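PDB 4KKM: polyprenyl synthetase, which probably catalyses prenyl transfer that lengthens isoprenoid diphosphates, as in other FPP/GGPP synthases, with magnesium as cofactor. Local coordinates for residues Q36-D39 / R40-A43; P158-R161 / L162-Q166; S276-L280 / E281-S285; S299-G302 / S303-Y307. One frame throughout, in Å; residues are numbered along the deposited sequence.

The four contacts are local ones, each made within a single continuous run of chain, and they follow one another in series from contact 1 to contact 4 through a largely helical subunit. Contact 1 lies within helix 24-45 and contact 2 in the first turns of helix 158-172, their centres about 23 Å apart. Contact 3 joins helix 274-278 to helix 280-296; its centre is about 39 Å from that of contact 1 and about 40 Å from that of contact 2, on the opposite side of the chain's centre from both. Contact 4 leads into the next helix, 306-314. All lie away from the calcium site; contact 2 alone meets the second subunit.

Contact 1: Q36-D39 / R40-A43; sequences QDID and RLFA
D37 and R40 meet one turn apart on helix 24-45 through a salt bridge. Their side chains run alongside each other, and R40 NH2 gives a long but straight bond to D37 OD1 (3.3 Å, 171°). The oxygen lies almost in the guanidinium plane, whereas the nitrogen stands well above the carboxylate plane, the two planes being 76° apart. R40 sets out with CG anti to its N (chi1 162°) and then bends at chi3, which turns the guanidinium back toward D37. The D37 carbonyl O and L41 CG lie over one face of the R40 guanidinium, near the rim. R40 NH1 has a second anion, E88 on helix 87-109. D39 OD1 takes a salt bridge from R70 and a hydrogen bond from G66 N.

The apolar contact belongs to the buried face. I38 CG2 packs against the F42 ring, 3.6 Å from CD2, the two side chains pointing the same way, while I38 CD1 reaches L41 CD1 only loosely at 4.4 Å. L41 also touches L91, and F42 touches C99, both on helix 87-109.

The backbone bonds run from i+4 to i: R40 N to Q36 O (3.0 Å), L41 N to D37 O (2.9 Å), F42 N to I38 O and A43 N to D39 O. This is an amphipathic alpha helix with an i,i+3 Asp-Arg salt bridge on its more polar side.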
loop_
_atom_site.group_PDB
_atom_site.type_symbol
_atom_site.label_atom_id
_atom_site.label_comp_id
_atom_site.label_asym_id
_atom_site.label_seq_id
_atom_site.Cartn_x
_atom_site.Cartn_y
_atom_site.Cartn_z
ATOM N N GLN B 36 20.528 1.157 14.086
ATOM C CA GLN B 36 20.519 2.541 14.553
ATOM C C GLN B 36 20.082 3.498 13.447
ATOM O O GLN B 36 19.316 4.428 13.685
ATOM C CB GLN B 36 21.897 2.946 15.078
ATOM C CG GLN B 36 22.261 2.326 16.421
ATOM C CD GLN B 36 23.500 2.957 17.032
ATOM O OE1 GLN B 36 24.040 3.931 16.505
ATOM N NE2 GLN B 36 23.956 2.403 18.150
ATOM N N ASP B 37 20.568 3.259 12.236
ATOM C CA ASP B 37 20.231 4.109 11.103
ATOM C C ASP B 37 18.748 4.021 10.744
ATOM O O ASP B 37 18.117 5.035 10.453
ATOM C CB ASP B 37 21.093 3.746 9.895
ATOM C CG ASP B 37 22.518 4.250 10.030
ATOM O OD1 ASP B 37 22.704 5.338 10.622
ATOM O OD2 ASP B 37 23.447 3.565 9.548
ATOM N N ILE B 38 18.205 2.808 10.764
ATOM C CA ILE B 38 16.799 2.600 10.422
ATOM C C ILE B 38 15.905 3.254 11.469
ATOM O O ILE B 38 14.891 3.850 11.123
ATOM C CB ILE B 38 16.465 1.097 10.227
ATOM C CG1 ILE B 38 17.162 0.573 8.968
ATOM C CG2 ILE B 38 14.944 0.867 10.115
ATOM C CD1 ILE B 38 16.733 1.287 7.687
ATOM N N ASP B 39 16.298 3.179 12.743
ATOM C CA ASP B 39 15.562 3.888 13.802
ATOM C C ASP B 39 15.572 5.405 13.596
ATOM O O ASP B 39 14.535 6.067 13.730
ATOM C CB ASP B 39 16.102 3.551 15.197
ATOM C CG ASP B 39 15.525 2.261 15.757
ATOM O OD1 ASP B 39 14.576 1.706 15.164
ATOM O OD2 ASP B 39 16.015 1.801 16.806
ATOM N N ARG B 40 16.743 5.951 13.282
ATOM C CA ARG B 40 16.867 7.372 12.975
ATOM C C ARG B 40 15.975 7.769 11.803
ATOM O O ARG B 40 15.274 8.781 11.853
ATOM C CB ARG B 40 18.318 7.739 12.647
ATOM C CG ARG B 40 18.442 9.070 11.903
ATOM C CD ARG B 40 19.888 9.467 11.631
ATOM N NE ARG B 40 20.584 8.497 10.787
ATOM C CZ ARG B 40 20.548 8.494 9.458
ATOM N NH1 ARG B 40 19.845 9.410 8.806
ATOM N NH2 ARG B 40 21.215 7.573 8.780
ATOM N N LEU B 41 16.007 6.967 10.746
ATOM C CA LEU B 41 15.281 7.294 9.527
ATOM C C LEU B 41 13.759 7.259 9.723
ATOM O O LEU B 41 13.043 8.137 9.234
ATOM C CB LEU B 41 15.726 6.370 8.384
ATOM C CG LEU B 41 17.162 6.612 7.907
ATOM C CD1 LEU B 41 17.626 5.505 6.967
ATOM C CD2 LEU B 41 17.275 7.971 7.235
ATOM N N PHE B 42 13.267 6.253 10.440
ATOM C CA PHE B 42 11.837 6.167 10.718
ATOM C C PHE B 42 11.384 7.335 11.587
ATOM O O PHE B 42 10.326 7.919 11.352
ATOM C CB PHE B 42 11.478 4.841 11.398
ATOM C CG PHE B 42 11.050 3.755 10.443
ATOM C CD1 PHE B 42 9.961 3.934 9.607
ATOM C CD2 PHE B 42 11.732 2.550 10.398
ATOM C CE1 PHE B 42 9.560 2.928 8.739
ATOM C CE2 PHE B 42 11.335 1.542 9.539
ATOM C CZ PHE B 42 10.249 1.734 8.705
ATOM N N ALA B 43 12.195 7.676 12.585
ATOM C CA ALA B 43 11.869 8.766 13.501
ATOM C C ALA B 43 11.717 10.074 12.739
ATOM O O ALA B 43 10.802 10.851 13.001
ATOM C CB ALA B 43 12.944 8.902 14.579
#

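Contact 2: P158-R161 / L162-Q166; sequences PHVR and LELIQ
V160 turns CG1 away from its own backbone N (chi1 170°), toward L164 one turn on: V160 CG1 lies 4.0 Å from L164 CD1, the side chains running alongside each other. E163 has CG beside its N (chi1 -72°), which lays CG against the carbonyl of H159, 3.1 Å from H159 O, before the chain extends outward to place OE2 4.1 Å from H159 CB. Here helix 158-172 opens as a regular alpha helix, with L162 N bonded to P158 O (3.0 Å), E163 N to H159 O (2.9 Å) and I165 N to R161 O (2.9 Å). V160 and L164 pack on helix 208-221, whereas P158, L162 and I165 face the second subunit, where L162 touches R161 of that chain. OE2 of E163 forms a salt bridge with R223; an alanine here would probably leave that arginine without its carboxylate mate and remove the CG contact on the H159 carbonyl. R161 sends its guanidinium to backbone oxygens of S150 and T156, tying the helix start to the preceding chain. I165 CD1 folds back to 3.4 Å from R161 O.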
loop_
_atom_site.group_PDB
_atom_site.type_symbol
_atom_site.label_atom_id
_atom_site.label_comp_id
_atom_site.label_asym_id
_atom_site.label_seq_id
_atom_site.Cartn_x
_atom_site.Cartn_y
_atom_site.Cartn_z
ATOM N N PRO B 158 15.428 8.446 -12.743
ATOM C CA PRO B 158 14.007 8.127 -12.558
ATOM C C PRO B 158 13.672 6.665 -12.846
ATOM O O PRO B 158 12.729 6.130 -12.260
ATOM C CB PRO B 158 13.303 9.042 -13.567
ATOM C CG PRO B 158 14.354 9.397 -14.571
ATOM C CD PRO B 158 15.631 9.455 -13.797
ATOM N N HIS B 159 14.428 6.027 -13.735
ATOM C CA HIS B 159 14.175 4.626 -14.052
ATOM C C HIS B 159 14.550 3.717 -12.894
ATOM O O HIS B 159 13.923 2.684 -12.690
ATOM C CB HIS B 159 14.904 4.198 -15.331
ATOM C CG HIS B 159 14.366 4.844 -16.571
ATOM N ND1 HIS B 159 13.140 4.499 -17.113
ATOM C CD2 HIS B 159 14.873 5.806 -17.366
ATOM C CE1 HIS B 159 12.926 5.228 -18.190
ATOM N NE2 HIS B 159 13.957 6.031 -18.373
ATOM N N VAL B 160 15.577 4.096 -12.142
ATOM C CA VAL B 160 15.945 3.344 -10.950
ATOM C C VAL B 160 14.773 3.329 -9.982
ATOM O O VAL B 160 14.370 2.268 -9.494
ATOM C CB VAL B 160 17.165 3.944 -10.234
ATOM C CG1 VAL B 160 17.362 3.286 -8.857
ATOM C CG2 VAL B 160 18.402 3.796 -11.095
ATOM N N ARG B 161 14.213 4.511 -9.730
ATOM C CA ARG B 161 13.095 4.644 -8.798
ATOM C C ARG B 161 11.856 3.885 -9.260
ATOM O O ARG B 161 11.208 3.214 -8.461
ATOM C CB ARG B 161 12.762 6.121 -8.551
ATOM C CG ARG B 161 13.648 6.775 -7.504
ATOM C CD ARG B 161 13.343 8.251 -7.364
ATOM N NE ARG B 161 13.983 9.030 -8.418
ATOM C CZ ARG B 161 13.598 10.246 -8.785
ATOM N NH1 ARG B 161 12.560 10.820 -8.191
ATOM N NH2 ARG B 161 14.244 10.882 -9.755
ATOM N N LEU B 162 11.524 3.998 -10.543
ATOM C CA LEU B 162 10.395 3.256 -11.103
ATOM C C LEU B 162 10.584 1.740 -11.016
ATOM O O LEU B 162 9.642 1.010 -10.709
ATOM C CB LEU B 162 10.148 3.654 -12.560
ATOM C CG LEU B 162 9.343 4.934 -12.774
ATOM C CD1 LEU B 162 9.084 5.155 -14.253
ATOM C CD2 LEU B 162 8.035 4.869 -12.011
ATOM N N GLU B 163 11.792 1.269 -11.311
ATOM C CA GLU B 163 12.080 -0.161 -11.224
ATOM C C GLU B 163 11.900 -0.663 -9.792
ATOM O O GLU B 163 11.369 -1.755 -9.570
ATOM C CB GLU B 163 13.491 -0.477 -11.736
ATOM C CG GLU B 163 13.638 -0.364 -13.253
ATOM C CD GLU B 163 15.071 -0.563 -13.732
ATOM O OE1 GLU B 163 15.778 -1.419 -13.165
ATOM O OE2 GLU B 163 15.492 0.145 -14.671
ATOM N N LEU B 164 12.340 0.140 -8.825
ATOM C CA LEU B 164 12.180 -0.213 -7.414
ATOM C C LEU B 164 10.705 -0.274 -7.042
ATOM O O LEU B 164 10.250 -1.229 -6.404
ATOM C CB LEU B 164 12.913 0.794 -6.513
ATOM C CG LEU B 164 14.444 0.778 -6.608
ATOM C CD1 LEU B 164 15.023 1.959 -5.854
ATOM C CD2 LEU B 164 14.993 -0.533 -6.045
ATOM N N ILE B 165 9.961 0.752 -7.444
ATOM C CA ILE B 165 8.531 0.824 -7.160
ATOM C C ILE B 165 7.755 -0.348 -7.776
ATOM O O ILE B 165 6.957 -0.997 -7.097
ATOM C CB ILE B 165 7.939 2.166 -7.631
ATOM C CG1 ILE B 165 8.451 3.305 -6.741
ATOM C CG2 ILE B 165 6.423 2.114 -7.605
ATOM C CD1 ILE B 165 8.324 4.683 -7.359
ATOM N N GLN B 166 7.984 -0.626 -9.056
ATOM C CA GLN B 166 7.322 -1.772 -9.674
ATOM C C GLN B 166 7.662 -3.078 -8.960
ATOM O O GLN B 166 6.777 -3.886 -8.666
ATOM C CB GLN B 166 7.674 -1.893 -11.160
ATOM C CG GLN B 166 7.042 -3.117 -11.796
ATOM C CD GLN B 166 6.872 -2.990 -13.297
ATOM O OE1 GLN B 166 7.711 -2.405 -13.983
ATOM N NE2 GLN B 166 5.773 -3.533 -13.814
#

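Contact 3: S276-L280 / E281-S285; sequences SLLGL and EKARS
This is a surface contact at a break between two consecutive helices, where helix 274-278 stops and helix 280-296 starts with G279 between them. L278 turns toward the new helix: its CD1 lies 4.0 Å from A283 CA and its CB 4.1 Å from K282 CB, the leucine and the lysine crossing at about a right angle. K282 CB also rests 3.3 Å from L278 O. A water donates to L278 O at 2.7 Å and accepts from K282 N at 3.0 Å, filling in for a direct backbone bond at the break. One residue on, the direct bonds begin: A283 N reaches G279 O at 3.0 Å, and R284 N reaches L280 O. L280, with CG anti to its N (chi1 180°), spreads CD2 over one face of the R284 guanidinium, off toward the rim and 3.9 Å from NH1. Both also touch L249 on helix 226-253, and buried A283 packs on I245. With phi at 87°, a side chain at G279 would jam against the preceding carbonyl oxygen. A glycine with positive phi thus ends helix 274-278 and also takes the N-cap position of helix 280-296.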
loop_
_atom_site.group_PDB
_atom_site.type_symbol
_atom_site.label_atom_id
_atom_site.label_comp_id
_atom_site.label_asym_id
_atom_site.label_seq_id
_atom_site.Cartn_x
_atom_site.Cartn_y
_atom_site.Cartn_z
ATOM N N SER B 276 7.507 -31.330 8.742
ATOM C CA SER B 276 6.550 -32.431 8.734
ATOM C C SER B 276 6.649 -33.233 7.443
ATOM O O SER B 276 6.527 -34.456 7.457
ATOM C CB SER B 276 5.114 -31.932 8.937
ATOM O OG SER B 276 4.686 -31.111 7.862
ATOM N N LEU B 277 6.876 -32.538 6.334
ATOM C CA LEU B 277 6.927 -33.179 5.022
ATOM C C LEU B 277 8.266 -33.849 4.720
ATOM O O LEU B 277 8.298 -34.988 4.264
ATOM C CB LEU B 277 6.578 -32.182 3.916
ATOM C CG LEU B 277 5.129 -31.681 3.952
ATOM C CD1 LEU B 277 4.885 -30.657 2.853
ATOM C CD2 LEU B 277 4.160 -32.839 3.830
ATOM N N LEU B 278 9.367 -33.147 4.973
ATOM C CA LEU B 278 10.693 -33.671 4.640
ATOM C C LEU B 278 11.252 -34.611 5.706
ATOM O O LEU B 278 12.067 -35.489 5.413
ATOM C CB LEU B 278 11.684 -32.526 4.421
ATOM C CG LEU B 278 11.412 -31.499 3.317
ATOM C CD1 LEU B 278 12.464 -30.397 3.357
ATOM C CD2 LEU B 278 11.365 -32.149 1.943
ATOM N N GLY B 279 10.828 -34.415 6.947
ATOM C CA GLY B 279 11.407 -35.144 8.060
ATOM C C GLY B 279 12.624 -34.394 8.566
ATOM O O GLY B 279 13.207 -33.589 7.839
ATOM N N LEU B 280 13.007 -34.661 9.811
ATOM C CA LEU B 280 14.084 -33.928 10.477
ATOM C C LEU B 280 15.410 -33.919 9.719
ATOM O O LEU B 280 15.968 -32.856 9.467
ATOM C CB LEU B 280 14.312 -34.471 11.891
ATOM C CG LEU B 280 15.420 -33.788 12.692
ATOM C CD1 LEU B 280 15.098 -32.313 12.899
ATOM C CD2 LEU B 280 15.641 -34.502 14.020
ATOM N N GLU B 281 15.911 -35.097 9.364
ATOM C CA GLU B 281 17.217 -35.207 8.710
ATOM C C GLU B 281 17.290 -34.501 7.357
ATOM O O GLU B 281 18.258 -33.800 7.065
ATOM C CB GLU B 281 17.619 -36.673 8.542
ATOM C CG GLU B 281 18.181 -37.308 9.800
ATOM C CD GLU B 281 18.630 -38.744 9.579
ATOM O OE1 GLU B 281 19.721 -38.944 8.999
ATOM O OE2 GLU B 281 17.894 -39.672 9.988
ATOM N N LYS B 282 16.269 -34.699 6.530
ATOM C CA LYS B 282 16.243 -34.106 5.197
ATOM C C LYS B 282 16.077 -32.591 5.259
ATOM O O LYS B 282 16.677 -31.865 4.468
ATOM C CB LYS B 282 15.128 -34.725 4.358
ATOM C CG LYS B 282 15.186 -34.380 2.882
ATOM C CD LYS B 282 14.153 -35.185 2.114
ATOM C CE LYS B 282 14.359 -36.681 2.316
ATOM N NZ LYS B 282 13.157 -37.462 1.908
ATOM N N ALA B 283 15.261 -32.115 6.198
ATOM C CA ALA B 283 15.075 -30.673 6.368
ATOM C C ALA B 283 16.367 -29.996 6.820
ATOM O O ALA B 283 16.712 -28.917 6.342
ATOM C CB ALA B 283 13.935 -30.380 7.352
ATOM N N ARG B 284 17.082 -30.641 7.736
ATOM C CA ARG B 284 18.362 -30.129 8.223
ATOM C C ARG B 284 19.399 -30.033 7.112
ATOM O O ARG B 284 20.071 -29.010 6.951
ATOM C CB ARG B 284 18.917 -31.051 9.301
ATOM C CG ARG B 284 18.616 -30.654 10.728
ATOM C CD ARG B 284 19.369 -31.602 11.650
ATOM N NE ARG B 284 19.083 -31.404 13.068
ATOM C CZ ARG B 284 19.123 -32.384 13.966
ATOM N NH1 ARG B 284 19.423 -33.619 13.579
ATOM N NH2 ARG B 284 18.855 -32.137 15.242
ATOM N N SER B 285 19.542 -31.114 6.355
ATOM C CA SER B 285 20.547 -31.146 5.298
ATOM C C SER B 285 20.202 -30.185 4.164
ATOM O O SER B 285 21.092 -29.590 3.560
ATOM C CB SER B 285 20.739 -32.567 4.760
ATOM O OG SER B 285 19.563 -33.026 4.120
HETATM O O HOH W 1 14.136 -36.787 6.597
#

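Contact 4: S299-G302 / S303-Y307; sequences SVFG and SEADY
The chain is extended at F301 (phi -102°, psi 151°) and then, past G302, winds into a 3-10 turn at 303-305, where A305 N bonds G302 O at 3.2 Å. E304 folds back over the start of this turn. Its CG sits between the backbone N and the carbonyl carbon (chi1 66°) and the chain bends again at chi2, which returns the carboxylate to the residues just before it. OE2 accepts G302 N at 2.8 Å, a clearly bent bond that arrives from above the carboxylate plane, and OE1 lies 3.1 Å from G302 C. The same OE2 stands 3.6 Å from F301 CB, at the edge of the phenyl ring and near its plane, with ring and carboxylate nearly perpendicular. A beta carbon on G302 would run into OE1, so the folded glutamate leaves little room for a side chain there. An alanine in place of E304 would probably deprive G302 N of this acceptor and leave a gap beside F301 CB, where OE2 stood.

Apolar packing lies beside the turn: A305 CB is 3.6 Å from F301 CB, while V300 CG2 sits over the centre of the ring. The F301 side chain continues to I228 and L232 on helix 226-253, and L82 touches F301, E304 and A305. R309, in salt bridge with D306, also bonds the carbonyl oxygens of F301 and G302. The next i+3 bond, D306 N to S303 O at 2.9 Å, completes a 3-10 lead-in to helix 306-314.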
loop_
_atom_site.group_PDB
_atom_site.type_symbol
_atom_site.label_atom_id
_atom_site.label_comp_id
_atom_site.label_asym_id
_atom_site.label_seq_id
_atom_site.Cartn_x
_atom_site.Cartn_y
_atom_site.Cartn_z
ATOM N N SER B 299 29.745 -16.225 -6.279
ATOM C CA SER B 299 31.128 -16.583 -6.602
ATOM C C SER B 299 31.818 -15.582 -7.534
ATOM O O SER B 299 33.047 -15.517 -7.580
ATOM C CB SER B 299 31.199 -17.988 -7.198
ATOM O OG SER B 299 30.422 -18.069 -8.377
ATOM N N VAL B 300 31.032 -14.799 -8.265
ATOM C CA VAL B 300 31.597 -13.825 -9.194
ATOM C C VAL B 300 31.998 -12.516 -8.515
ATOM O O VAL B 300 32.606 -11.655 -9.144
ATOM C CB VAL B 300 30.643 -13.527 -10.371
ATOM C CG1 VAL B 300 30.411 -14.792 -11.202
ATOM C CG2 VAL B 300 29.329 -12.936 -9.865
ATOM N N PHE B 301 31.665 -12.367 -7.236
ATOM C CA PHE B 301 32.051 -11.167 -6.497
ATOM C C PHE B 301 33.256 -11.425 -5.604
ATOM O O PHE B 301 33.469 -12.544 -5.134
ATOM C CB PHE B 301 30.893 -10.644 -5.638
ATOM C CG PHE B 301 29.633 -10.381 -6.408
ATOM C CD1 PHE B 301 29.535 -9.282 -7.247
ATOM C CD2 PHE B 301 28.544 -11.225 -6.287
ATOM C CE1 PHE B 301 28.375 -9.037 -7.961
ATOM C CE2 PHE B 301 27.377 -10.984 -6.995
ATOM C CZ PHE B 301 27.293 -9.887 -7.833
ATOM N N GLY B 302 34.034 -10.373 -5.365
ATOM C CA GLY B 302 35.147 -10.432 -4.438
ATOM C C GLY B 302 34.695 -10.279 -2.995
ATOM O O GLY B 302 33.578 -10.654 -2.638
ATOM N N SER B 303 35.563 -9.716 -2.164
ATOM C CA SER B 303 35.288 -9.597 -0.736
ATOM C C SER B 303 34.108 -8.679 -0.421
ATOM O O SER B 303 33.564 -8.715 0.685
ATOM C CB SER B 303 36.534 -9.107 0.004
ATOM O OG SER B 303 36.810 -7.758 -0.322
ATOM N N GLU B 304 33.704 -7.860 -1.389
ATOM C CA GLU B 304 32.572 -6.958 -1.192
ATOM C C GLU B 304 31.277 -7.728 -0.903
ATOM O O GLU B 304 30.307 -7.164 -0.392
ATOM C CB GLU B 304 32.396 -6.019 -2.396
ATOM C CG GLU B 304 32.001 -6.704 -3.699
ATOM C CD GLU B 304 33.179 -7.306 -4.448
ATOM O OE1 GLU B 304 34.299 -7.336 -3.892
ATOM O OE2 GLU B 304 32.982 -7.744 -5.600
ATOM N N ALA B 305 31.280 -9.022 -1.214
ATOM C CA ALA B 305 30.111 -9.871 -1.002
ATOM C C ALA B 305 30.163 -10.631 0.320
ATOM O O ALA B 305 29.302 -11.467 0.589
ATOM C CB ALA B 305 29.953 -10.851 -2.169
ATOM N N ASP B 306 31.164 -10.342 1.145
ATOM C CA ASP B 306 31.336 -11.071 2.405
ATOM C C ASP B 306 30.163 -10.902 3.376
ATOM O O ASP B 306 29.828 -11.829 4.113
ATOM C CB ASP B 306 32.657 -10.707 3.089
ATOM C CG ASP B 306 33.845 -11.445 2.494
ATOM O OD1 ASP B 306 33.631 -12.437 1.758
ATOM O OD2 ASP B 306 34.993 -11.037 2.770
ATOM N N TYR B 307 29.536 -9.727 3.372
ATOM C CA TYR B 307 28.376 -9.488 4.226
ATOM C C TYR B 307 27.222 -10.413 3.874
ATOM O O TYR B 307 26.662 -11.079 4.747
ATOM C CB TYR B 307 27.933 -8.028 4.148
ATOM C CG TYR B 307 28.903 -7.087 4.814
ATOM C CD1 TYR B 307 29.158 -7.179 6.178
ATOM C CD2 TYR B 307 29.573 -6.114 4.085
ATOM C CE1 TYR B 307 30.046 -6.327 6.799
ATOM C CE2 TYR B 307 30.468 -5.256 4.696
ATOM C CZ TYR B 307 30.697 -5.365 6.054
ATOM O OH TYR B 307 31.582 -4.513 6.670
#